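Local atomic coordinates of CRISPR-associated endoribonuclease Cse3 (Thermus thermophilus, PDB entry 2Y9H), a protein that cleaves CRISPR transcripts as an endoribonuclease of the Cas6 family, retaining the mature crRNA it produces for antiviral defence. Residues K9-P14 against P60-V65. Sequence-based numbering, arbitrary orientation.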
loop_
_atom_site.group_PDB
_atom_site.type_symbol
_atom_site.label_atom_id
_atom_site.label_comp_id
_atom_site.label_asym_id
_atom_site.label_seq_id
_atom_site.Cartn_x
_atom_site.Cartn_y
_atom_site.Cartn_z
ATOM N N LYS A 9 5.228 1.603 12.563
ATOM C CA LYS A 9 5.666 0.253 12.325
ATOM C C LYS A 9 5.073 -0.684 13.369
ATOM O O LYS A 9 5.322 -0.550 14.581
ATOM C CB LYS A 9 7.191 0.165 12.310
ATOM C CG LYS A 9 7.743 -1.220 11.952
ATOM C CD LYS A 9 9.263 -1.221 11.992
ATOM C CE LYS A 9 9.835 -2.634 12.009
ATOM N NZ LYS A 9 11.325 -2.618 12.072
ATOM N N LEU A 10 4.282 -1.637 12.880
ATOM C CA LEU A 10 3.752 -2.697 13.722
ATOM C C LEU A 10 4.507 -3.991 13.477
ATOM O O LEU A 10 4.660 -4.430 12.349
ATOM C CB LEU A 10 2.251 -2.896 13.478
ATOM C CG LEU A 10 1.354 -1.773 13.998
ATOM C CD1 LEU A 10 1.264 -0.647 12.992
ATOM C CD2 LEU A 10 -0.035 -2.309 14.333
ATOM N N VAL A 11 5.002 -4.599 14.536
ATOM C CA VAL A 11 5.565 -5.910 14.368
ATOM C C VAL A 11 4.559 -6.826 15.009
ATOM O O VAL A 11 4.347 -6.788 16.221
ATOM C CB VAL A 11 6.944 -6.050 15.018
ATOM C CG1 VAL A 11 7.607 -7.299 14.513
ATOM C CG2 VAL A 11 7.803 -4.859 14.677
ATOM N N LEU A 12 3.909 -7.632 14.186
ATOM C CA LEU A 12 2.807 -8.428 14.684
ATOM C C LEU A 12 3.275 -9.701 15.389
ATOM O O LEU A 12 4.237 -10.339 14.974
ATOM C CB LEU A 12 1.811 -8.730 13.561
ATOM C CG LEU A 12 0.734 -7.647 13.448
ATOM C CD1 LEU A 12 1.352 -6.290 13.153
ATOM C CD2 LEU A 12 -0.311 -8.014 12.409
ATOM N N ASN A 13 2.589 -10.047 16.471
ATOM C CA ASN A 13 2.884 -11.250 17.238
ATOM C C ASN A 13 2.193 -12.474 16.620
ATOM O O ASN A 13 0.975 -12.575 16.657
ATOM C CB ASN A 13 2.419 -11.032 18.676
ATOM C CG ASN A 13 2.591 -12.249 19.548
ATOM O OD1 ASN A 13 2.901 -13.341 19.073
ATOM N ND2 ASN A 13 2.370 -12.069 20.842
ATOM N N PRO A 14 2.973 -13.405 16.045
ATOM C CA PRO A 14 2.391 -14.570 15.365
ATOM C C PRO A 14 1.762 -15.510 16.369
ATOM O O PRO A 14 1.158 -16.498 15.970
ATOM C CB PRO A 14 3.604 -15.262 14.712
ATOM C CG PRO A 14 4.775 -14.322 14.905
ATOM C CD PRO A 14 4.446 -13.471 16.087
ATOM N N PRO A 60 9.419 -11.783 12.377
ATOM C CA PRO A 60 7.983 -11.563 12.571
ATOM C C PRO A 60 7.410 -10.749 11.424
ATOM O O PRO A 60 8.143 -9.949 10.844
ATOM C CB PRO A 60 7.940 -10.720 13.845
ATOM C CG PRO A 60 9.282 -10.028 13.875
ATOM C CD PRO A 60 10.221 -11.078 13.391
ATOM N N PRO A 61 6.113 -10.926 11.116
ATOM C CA PRO A 61 5.515 -10.125 10.048
ATOM C C PRO A 61 5.485 -8.704 10.522
ATOM O O PRO A 61 5.274 -8.462 11.710
ATOM C CB PRO A 61 4.106 -10.675 9.938
ATOM C CG PRO A 61 3.803 -11.137 11.316
ATOM C CD PRO A 61 5.101 -11.671 11.875
ATOM N N VAL A 62 5.731 -7.780 9.604
ATOM C CA VAL A 62 5.902 -6.377 9.923
ATOM C C VAL A 62 4.966 -5.607 9.031
ATOM O O VAL A 62 4.928 -5.843 7.824
ATOM C CB VAL A 62 7.327 -5.970 9.585
ATOM C CG1 VAL A 62 7.559 -4.512 9.884
ATOM C CG2 VAL A 62 8.305 -6.867 10.321
ATOM N N VAL A 63 4.195 -4.697 9.613
ATOM C CA VAL A 63 3.185 -3.956 8.859
ATOM C C VAL A 63 3.434 -2.477 8.945
ATOM O O VAL A 63 3.383 -1.886 10.020
ATOM C CB VAL A 63 1.767 -4.160 9.415
ATOM C CG1 VAL A 63 0.787 -3.152 8.764
ATOM C CG2 VAL A 63 1.320 -5.616 9.253
ATOM N N LEU A 64 3.672 -1.872 7.797
ATOM C CA LEU A 64 3.921 -0.455 7.737
ATOM C C LEU A 64 2.618 0.280 7.436
ATOM O O LEU A 64 1.804 -0.143 6.601
ATOM C CB LEU A 64 4.978 -0.184 6.675
ATOM C CG LEU A 64 5.433 1.257 6.497
ATOM C CD1 LEU A 64 5.661 1.886 7.857
ATOM C CD2 LEU A 64 6.704 1.333 5.641
ATOM N N VAL A 65 2.413 1.388 8.127
ATOM C CA VAL A 65 1.155 2.093 8.034
ATOM C C VAL A 65 1.399 3.564 7.970
ATOM O O VAL A 65 2.179 4.113 8.755
ATOM C CB VAL A 65 0.285 1.856 9.280
ATOM C CG1 VAL A 65 -1.049 2.564 9.121
ATOM C CG2 VAL A 65 0.098 0.375 9.525
#
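Leu10 and Val63 face each other as an antiparallel hydrogen-bonded pair. Leu10 N donates a hydrogen bond to Val63 O at 3.0 Å, and Val63 N donates one to Leu10 O at 2.8 Å, both nearly straight. Leu10 O also receives a CA-H...O contact from Val62 CA (3.3 Å). A third bond, from Leu12 N to Pro61 O at 2.9 Å, bends more (152° at the hydrogen) and extends the ladder to Pro61, just ahead of strand 62-67; as a proline, Pro61 has no N-H to return to Leu12 O.

On the face of Leu10 and Val63, the hydrocarbon tips meet obliquely: Leu10 CD1 lies 3.8 Å from Val65 CG2, and Leu12 CD1 rests on Val63 CG2. Leu12 CB packs against Pro61 CG. The antiparallel sheet has the order 49-52, 62-67, 5-12, 81-89, the 4-1-3-2 order of the ferredoxin-like (RRM-like) fold of Cas6 proteins, and strands 5-12 and 62-67 are its central pair. On the opposite face, that of Lys9, Val11 and Val62, the Lys9 chain is extended, CG anti to its N (chi1 -175°), laying CE 3.6 Å from Val62 CG1, and Val11 CG1 meets Pro60 CG.

Further out, Trp73, Leu76 and Val83 pack on Leu10, and Leu23 of helix 17-24 touches both Leu12 and Pro61. Backbone bonds of Val62 with Glu53 and Leu64 with Arg51 flank the pair on one side, and Val11 with Gln82 on the other.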